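Local coordinates for mitotic checkpoint control protein kinase BUB1 (Drosophila melanogaster, PDB 6JKK) that is a mitotic checkpoint kinase of the kinetochore, whose protein kinase domain, the part described here, probably binds ATP and phosphorylates protein substrates, at residues A[222-233]-A[241-250]. Residues are numbered along the deposited sequence; the frame is centred on the assembly and turned at random.
Sequences TFNYVHHDDLFK and RPWTYQLDLY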
ATOM      1  N   THR A 222      16.905  13.857   3.028  1.00 29.77           N
ATOM      2  CA  THR A 222      15.780  14.089   2.123  1.00 32.84           C
ATOM      3  C   THR A 222      16.147  13.602   0.724  1.00 37.84           C
ATOM      4  O   THR A 222      17.308  13.282   0.454  1.00 40.24           O
ATOM      5  CB  THR A 222      15.389  15.579   2.047  1.00 35.14           C
ATOM      6  OG1 THR A 222      16.459  16.338   1.469  1.00 34.07           O
ATOM      7  CG2 THR A 222      15.080  16.120   3.425  1.00 39.30           C
ATOM      8  N   PHE A 223      15.155  13.541  -0.158  1.00 29.97           N
ATOM      9  CA  PHE A 223      15.384  13.139  -1.542  1.00 28.72           C
ATOM     10  C   PHE A 223      14.788  14.177  -2.486  1.00 37.14           C
ATOM     11  O   PHE A 223      13.914  14.947  -2.092  1.00 40.67           O
ATOM     12  CB  PHE A 223      14.749  11.774  -1.815  1.00 28.18           C
ATOM     13  CG  PHE A 223      14.889  10.801  -0.683  1.00 28.55           C
ATOM     14  CD1 PHE A 223      16.109  10.196  -0.413  1.00 32.56           C
ATOM     15  CD2 PHE A 223      13.793  10.485   0.106  1.00 30.05           C
ATOM     16  CE1 PHE A 223      16.236   9.295   0.631  1.00 30.74           C
ATOM     17  CE2 PHE A 223      13.907   9.590   1.154  1.00 29.71           C
ATOM     18  CZ  PHE A 223      15.130   8.992   1.417  1.00 32.70           C
ATOM     19  N   ASN A 224      15.257  14.205  -3.729  1.00 41.71           N
ATOM     20  CA  ASN A 224      14.694  15.118  -4.723  1.00 46.95           C
ATOM     21  C   ASN A 224      14.576  14.481  -6.106  1.00 41.45           C
ATOM     22  O   ASN A 224      14.475  15.177  -7.120  1.00 44.42           O
ATOM     23  CB  ASN A 224      15.486  16.431  -4.779  1.00 50.76           C
ATOM     24  CG  ASN A 224      16.983  16.205  -4.878  1.00 58.58           C
ATOM     25  OD1 ASN A 224      17.437  15.232  -5.479  1.00 60.91           O
ATOM     26  ND2 ASN A 224      17.760  17.103  -4.281  1.00 62.03           N
ATOM     27  N   TYR A 225      14.602  13.149  -6.128  1.00 38.70           N
ATOM     28  CA  TYR A 225      14.322  12.375  -7.331  1.00 37.44           C
ATOM     29  C   TYR A 225      12.921  12.713  -7.811  1.00 43.44           C
ATOM     30  O   TYR A 225      12.013  12.934  -7.005  1.00 37.70           O
ATOM     31  CB  TYR A 225      14.438  10.873  -7.038  1.00 36.02           C
ATOM     32  CG  TYR A 225      13.941   9.960  -8.145  1.00 38.51           C
ATOM     33  CD1 TYR A 225      14.801   9.504  -9.140  1.00 41.66           C
ATOM     34  CD2 TYR A 225      12.615   9.542  -8.185  1.00 38.39           C
ATOM     35  CE1 TYR A 225      14.352   8.664 -10.144  1.00 40.51           C
ATOM     36  CE2 TYR A 225      12.156   8.709  -9.184  1.00 40.17           C
ATOM     37  CZ  TYR A 225      13.027   8.274 -10.160  1.00 42.88           C
ATOM     38  OH  TYR A 225      12.557   7.443 -11.150  1.00 47.31           O
ATOM     39  N   VAL A 226      12.753  12.763  -9.128  1.00 33.81           N
ATOM     40  CA  VAL A 226      11.478  13.146  -9.719  1.00 39.16           C
ATOM     41  C   VAL A 226      10.959  12.064 -10.665  1.00 39.75           C
ATOM     42  O   VAL A 226      11.632  11.709 -11.635  1.00 43.49           O
ATOM     43  CB  VAL A 226      11.601  14.499 -10.464  1.00 43.14           C
ATOM     44  CG1 VAL A 226      10.370  14.765 -11.310  1.00 41.62           C
ATOM     45  CG2 VAL A 226      11.833  15.641  -9.477  1.00 38.41           C
ATOM     46  N   HIS A 227       9.780  11.521 -10.363  1.00 32.61           N
ATOM     47  CA  HIS A 227       9.098  10.643 -11.308  1.00 35.92           C
ATOM     48  C   HIS A 227       8.900  11.447 -12.586  1.00 45.73           C
ATOM     49  O   HIS A 227       8.372  12.562 -12.544  1.00 40.28           O
ATOM     50  CB  HIS A 227       7.726  10.207 -10.783  1.00 35.79           C
ATOM     51  CG  HIS A 227       7.775   9.260  -9.620  1.00 37.96           C
ATOM     52  ND1 HIS A 227       8.408   8.039  -9.675  1.00 35.95           N
ATOM     53  CD2 HIS A 227       7.231   9.348  -8.382  1.00 39.99           C
ATOM     54  CE1 HIS A 227       8.272   7.420  -8.512  1.00 35.38           C
ATOM     55  NE2 HIS A 227       7.562   8.194  -7.711  1.00 39.26           N
ATOM     56  N   HIS A 228       9.340  10.904 -13.716  1.00 54.43           N
ATOM     57  CA  HIS A 228       9.137  11.582 -14.991  1.00 58.97           C
ATOM     58  C   HIS A 228       7.642  11.712 -15.283  1.00 61.20           C
ATOM     59  O   HIS A 228       7.151  12.796 -15.611  1.00 65.33           O
ATOM     60  CB  HIS A 228       9.844  10.841 -16.127  1.00 60.63           C
ATOM     61  CG  HIS A 228       9.451  11.319 -17.489  1.00 65.23           C
ATOM     62  ND1 HIS A 228       9.497  12.649 -17.851  1.00 64.90           N
ATOM     63  CD2 HIS A 228       8.987  10.650 -18.571  1.00 65.95           C
ATOM     64  CE1 HIS A 228       9.082  12.778 -19.098  1.00 66.96           C
ATOM     65  NE2 HIS A 228       8.768  11.580 -19.559  1.00 67.51           N
ATOM     66  N   ASP A 229       6.938  10.591 -15.151  1.00 60.47           N
ATOM     67  CA  ASP A 229       5.487  10.513 -15.291  1.00 64.34           C
ATOM     68  C   ASP A 229       4.802  11.536 -14.381  1.00 60.60           C
ATOM     69  O   ASP A 229       4.991  11.513 -13.165  1.00 55.75           O
ATOM     70  CB  ASP A 229       5.038   9.098 -14.911  1.00 67.02           C
ATOM     71  CG  ASP A 229       3.641   8.765 -15.398  1.00 70.97           C
ATOM     72  OD1 ASP A 229       3.240   7.591 -15.248  1.00 70.78           O
ATOM     73  OD2 ASP A 229       2.951   9.662 -15.932  1.00 73.05           O
ATOM     74  N   ASP A 230       4.006  12.428 -14.965  1.00 60.86           N
ATOM     75  CA  ASP A 230       3.387  13.508 -14.194  1.00 58.33           C
ATOM     76  C   ASP A 230       2.288  13.053 -13.225  1.00 54.74           C
ATOM     77  O   ASP A 230       2.062  13.696 -12.198  1.00 51.72           O
ATOM     78  CB  ASP A 230       2.875  14.619 -15.118  1.00 67.12           C
ATOM     79  CG  ASP A 230       3.837  15.791 -15.204  1.00 75.22           C
ATOM     80  OD1 ASP A 230       3.373  16.924 -15.450  1.00 77.67           O
ATOM     81  OD2 ASP A 230       5.054  15.578 -15.020  1.00 77.34           O
ATOM     82  N   LEU A 231       1.617  11.947 -13.533  1.00 51.98           N
ATOM     83  CA  LEU A 231       0.565  11.450 -12.648  1.00 50.00           C
ATOM     84  C   LEU A 231       1.118  11.039 -11.284  1.00 54.71           C
ATOM     85  O   LEU A 231       0.445  11.189 -10.260  1.00 56.21           O
ATOM     86  CB  LEU A 231      -0.200  10.283 -13.284  1.00 58.69           C
ATOM     87  CG  LEU A 231      -1.213   9.578 -12.367  1.00 62.94           C
ATOM     88  CD1 LEU A 231      -2.299  10.546 -11.907  1.00 66.41           C
ATOM     89  CD2 LEU A 231      -1.835   8.351 -13.014  1.00 65.29           C
ATOM     90  N   PHE A 232       2.346  10.526 -11.270  1.00 53.12           N
ATOM     91  CA  PHE A 232       2.941  10.034 -10.029  1.00 49.30           C
ATOM     92  C   PHE A 232       3.893  11.035  -9.378  1.00 39.49           C
ATOM     93  O   PHE A 232       4.504  10.743  -8.350  1.00 43.16           O
ATOM     94  CB  PHE A 232       3.617   8.673 -10.249  1.00 57.13           C
ATOM     95  CG  PHE A 232       2.643   7.556 -10.490  1.00 61.94           C
ATOM     96  CD1 PHE A 232       2.480   7.017 -11.759  1.00 64.12           C
ATOM     97  CD2 PHE A 232       1.864   7.065  -9.451  1.00 62.43           C
ATOM     98  CE1 PHE A 232       1.574   5.995 -11.982  1.00 64.37           C
ATOM     99  CE2 PHE A 232       0.953   6.047  -9.667  1.00 62.58           C
ATOM    100  CZ  PHE A 232       0.808   5.512 -10.935  1.00 65.38           C
ATOM    101  N   LYS A 233       4.013  12.213  -9.981  1.00 33.67           N
ATOM    102  CA  LYS A 233       4.771  13.303  -9.375  1.00 32.67           C
ATOM    103  C   LYS A 233       4.050  13.823  -8.133  1.00 27.40           C
ATOM    104  O   LYS A 233       2.947  14.363  -8.245  1.00 27.64           O
ATOM    105  CB  LYS A 233       4.907  14.469 -10.355  1.00 39.01           C
ATOM    106  CG  LYS A 233       6.120  14.453 -11.274  1.00 41.79           C
ATOM    107  CD  LYS A 233       6.217  15.813 -11.954  1.00 45.90           C
ATOM    108  CE  LYS A 233       7.406  15.922 -12.884  1.00 52.04           C
ATOM    109  NZ  LYS A 233       7.377  17.232 -13.598  1.00 61.18           N
ATOM    110  N   ARG A 241      11.513  20.625  -5.211  1.00 46.99           N
ATOM    111  CA  ARG A 241      11.709  20.556  -3.766  1.00 42.55           C
ATOM    112  C   ARG A 241      11.969  19.149  -3.223  1.00 41.50           C
ATOM    113  O   ARG A 241      11.515  18.155  -3.792  1.00 37.02           O
ATOM    114  CB  ARG A 241      10.544  21.224  -3.022  1.00 37.72           C
ATOM    115  CG  ARG A 241      10.719  22.734  -2.869  1.00 46.67           C
ATOM    116  CD  ARG A 241       9.716  23.321  -1.893  1.00 49.47           C
ATOM    117  NE  ARG A 241       8.351  22.971  -2.262  1.00 50.40           N
ATOM    118  CZ  ARG A 241       7.394  22.679  -1.389  1.00 51.53           C
ATOM    119  NH1 ARG A 241       7.650  22.701  -0.087  1.00 46.78           N
ATOM    120  NH2 ARG A 241       6.179  22.365  -1.817  1.00 51.10           N
ATOM    121  N   PRO A 242      12.728  19.070  -2.120  1.00 40.97           N
ATOM    122  CA  PRO A 242      13.013  17.796  -1.456  1.00 38.58           C
ATOM    123  C   PRO A 242      11.764  17.173  -0.835  1.00 33.50           C
ATOM    124  O   PRO A 242      10.829  17.895  -0.488  1.00 32.73           O
ATOM    125  CB  PRO A 242      14.006  18.194  -0.360  1.00 39.21           C
ATOM    126  CG  PRO A 242      13.745  19.645  -0.120  1.00 41.27           C
ATOM    127  CD  PRO A 242      13.414  20.197  -1.463  1.00 41.12           C
ATOM    128  N   TRP A 243      11.760  15.849  -0.699  1.00 29.06           N
ATOM    129  CA  TRP A 243      10.631  15.128  -0.117  1.00 24.44           C
ATOM    130  C   TRP A 243      11.112  13.885   0.611  1.00 25.71           C
ATOM    131  O   TRP A 243      12.165  13.339   0.294  1.00 27.06           O
ATOM    132  CB  TRP A 243       9.643  14.704  -1.205  1.00 28.51           C
ATOM    133  CG  TRP A 243      10.289  13.945  -2.314  1.00 28.07           C
ATOM    134  CD1 TRP A 243      10.777  14.458  -3.481  1.00 36.34           C
ATOM    135  CD2 TRP A 243      10.522  12.533  -2.369  1.00 27.98           C
ATOM    136  NE1 TRP A 243      11.299  13.453  -4.258  1.00 26.66           N
ATOM    137  CE2 TRP A 243      11.154  12.260  -3.596  1.00 28.67           C
ATOM    138  CE3 TRP A 243      10.258  11.472  -1.497  1.00 25.36           C
ATOM    139  CZ2 TRP A 243      11.526  10.970  -3.972  1.00 29.02           C
ATOM    140  CZ3 TRP A 243      10.626  10.195  -1.871  1.00 27.92           C
ATOM    141  CH2 TRP A 243      11.249   9.953  -3.096  1.00 28.96           C
ATOM    142  N   THR A 244      10.330  13.448   1.592  1.00 22.56           N
ATOM    143  CA  THR A 244      10.482  12.126   2.182  1.00 23.66           C
ATOM    144  C   THR A 244       9.091  11.513   2.274  1.00 21.01           C
ATOM    145  O   THR A 244       8.571  10.991   1.290  1.00 21.24           O
ATOM    146  CB  THR A 244      11.134  12.174   3.583  1.00 24.74           C
ATOM    147  OG1 THR A 244      10.427  13.105   4.416  1.00 24.42           O
ATOM    148  CG2 THR A 244      12.598  12.586   3.485  1.00 27.27           C
ATOM    149  N   TYR A 245       8.477  11.611   3.449  1.00 21.70           N
ATOM    150  CA  TYR A 245       7.173  10.986   3.690  1.00 19.62           C
ATOM    151  C   TYR A 245       6.029  11.594   2.868  1.00 15.86           C
ATOM    152  O   TYR A 245       4.985  10.957   2.695  1.00 20.32           O
ATOM    153  CB  TYR A 245       6.838  11.011   5.190  1.00 16.64           C
ATOM    154  CG  TYR A 245       7.879  10.313   6.043  1.00 22.48           C
ATOM    155  CD1 TYR A 245       7.831   8.938   6.251  1.00 20.78           C
ATOM    156  CD2 TYR A 245       8.910  11.029   6.639  1.00 25.91           C
ATOM    157  CE1 TYR A 245       8.782   8.297   7.027  1.00 18.30           C
ATOM    158  CE2 TYR A 245       9.862  10.400   7.412  1.00 29.77           C
ATOM    159  CZ  TYR A 245       9.793   9.035   7.605  1.00 21.95           C
ATOM    160  OH  TYR A 245      10.747   8.411   8.380  1.00 25.50           O
ATOM    161  N   GLN A 246       6.223  12.808   2.351  1.00 16.79           N
ATOM    162  CA  GLN A 246       5.198  13.466   1.531  1.00 17.12           C
ATOM    163  C   GLN A 246       4.764  12.603   0.347  1.00 21.36           C
ATOM    164  O   GLN A 246       3.618  12.699  -0.116  1.00 22.63           O
ATOM    165  CB  GLN A 246       5.694  14.820   1.005  1.00 18.21           C
ATOM    166  CG  GLN A 246       6.128  15.824   2.077  1.00 25.95           C
ATOM    167  CD  GLN A 246       7.608  15.727   2.404  1.00 25.21           C
ATOM    168  OE1 GLN A 246       8.149  14.634   2.555  1.00 22.31           O
ATOM    169  NE2 GLN A 246       8.272  16.876   2.505  1.00 24.21           N
ATOM    170  N   LEU A 247       5.680  11.768  -0.144  1.00 17.34           N
ATOM    171  CA  LEU A 247       5.402  10.912  -1.302  1.00 20.94           C
ATOM    172  C   LEU A 247       4.253   9.946  -1.017  1.00 22.95           C
ATOM    173  O   LEU A 247       3.393   9.712  -1.874  1.00 20.41           O
ATOM    174  CB  LEU A 247       6.661  10.136  -1.720  1.00 22.83           C
ATOM    175  CG  LEU A 247       6.552   9.282  -2.986  1.00 24.36           C
ATOM    176  CD1 LEU A 247       6.219  10.161  -4.189  1.00 27.54           C
ATOM    177  CD2 LEU A 247       7.818   8.486  -3.248  1.00 25.42           C
ATOM    178  N   ASP A 248       4.251   9.383   0.188  1.00 18.05           N
ATOM    179  CA  ASP A 248       3.186   8.481   0.610  1.00 13.73           C
ATOM    180  C   ASP A 248       1.885   9.235   0.848  1.00 16.09           C
ATOM    181  O   ASP A 248       0.807   8.743   0.519  1.00 19.43           O
ATOM    182  CB  ASP A 248       3.594   7.754   1.890  1.00 12.80           C
ATOM    183  CG  ASP A 248       4.403   6.515   1.619  1.00 20.69           C
ATOM    184  OD1 ASP A 248       4.659   6.224   0.429  1.00 16.85           O
ATOM    185  OD2 ASP A 248       4.779   5.836   2.597  1.00 20.69           O
ATOM    186  N   LEU A 249       1.995  10.430   1.422  1.00 15.99           N
ATOM    187  CA  LEU A 249       0.815  11.221   1.768  1.00 17.32           C
ATOM    188  C   LEU A 249       0.127  11.693   0.486  1.00 18.77           C
ATOM    189  O   LEU A 249      -1.098  11.801   0.421  1.00 16.94           O
ATOM    190  CB  LEU A 249       1.199  12.391   2.684  1.00 15.73           C
ATOM    191  CG  LEU A 249       1.904  11.970   3.980  1.00 17.25           C
ATOM    192  CD1 LEU A 249       2.131  13.142   4.908  1.00 23.66           C
ATOM    193  CD2 LEU A 249       1.124  10.878   4.701  1.00 15.13           C
ATOM    194  N   TYR A 250       0.925  11.933  -0.546  1.00 13.33           N
ATOM    195  CA  TYR A 250       0.388  12.216  -1.875  1.00 14.69           C
ATOM    196  C   TYR A 250      -0.352  10.988  -2.397  1.00 15.77           C
ATOM    197  O   TYR A 250      -1.475  11.100  -2.896  1.00 17.82           O
ATOM    198  CB  TYR A 250       1.520  12.611  -2.827  1.00 15.09           C
ATOM    199  CG  TYR A 250       1.087  12.847  -4.260  1.00 19.29           C
ATOM    200  CD1 TYR A 250       0.621  14.086  -4.669  1.00 21.82           C
ATOM    201  CD2 TYR A 250       1.159  11.829  -5.202  1.00 26.14           C
ATOM    202  CE1 TYR A 250       0.230  14.306  -5.977  1.00 23.94           C
ATOM    203  CE2 TYR A 250       0.773  12.033  -6.505  1.00 24.54           C
ATOM    204  CZ  TYR A 250       0.308  13.273  -6.888  1.00 28.55           C
ATOM    205  OH  TYR A 250      -0.077  13.475  -8.190  1.00 32.33           O
TER
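Phe223 O takes the shortest polar bond between residues 222-233 and 241-250: Trp243 N donates to it over 2.7 Å, and Pro242 CA lies 3.1 Å from the same oxygen, in a CA-H...O contact. In return Phe223 N donates to Trp243 O (3.0 Å), closing a single antiparallel hydrogen-bonded bridge. The indole of Trp243 reaches two residues further along, to Tyr225. Its CG sits between the backbone N and the carbonyl carbon (chi1 53°), a turn that lays the ring against Phe223 and brings NE1 to Tyr225 O at 2.9 Å, with the acceptor close to the ring plane. Phe223 CB rests over the six-membered ring of Trp243 in a CH-pi contact, while the two aromatic rings meet obliquely, their planes at 55°, with Phe223 CD2 3.7 Å from Trp243 CZ3. Thr244 CG2 extends this apolar patch to Phe223 CE2. An alanine in place of Trp243 would probably leave Tyr225 O without its NE1 donor and open a gap where the indole now packs under Phe223 CB and beside Met237. At the other end, Tyr250 OH lies 3.1 Å from Leu231 O, close to the ring plane, and 3.2 Å from Lys233 O. The contact joins the activation segment, which includes 222-233, to helix 246-261, the C-lobe helix alpha-F, whose Asp248 binds the catalytic-loop backbone at His180 and Ala181. Backbone carbonyls are met here by neutral backbone, indole and phenol groups, so the join probably relies little on charge between the segments.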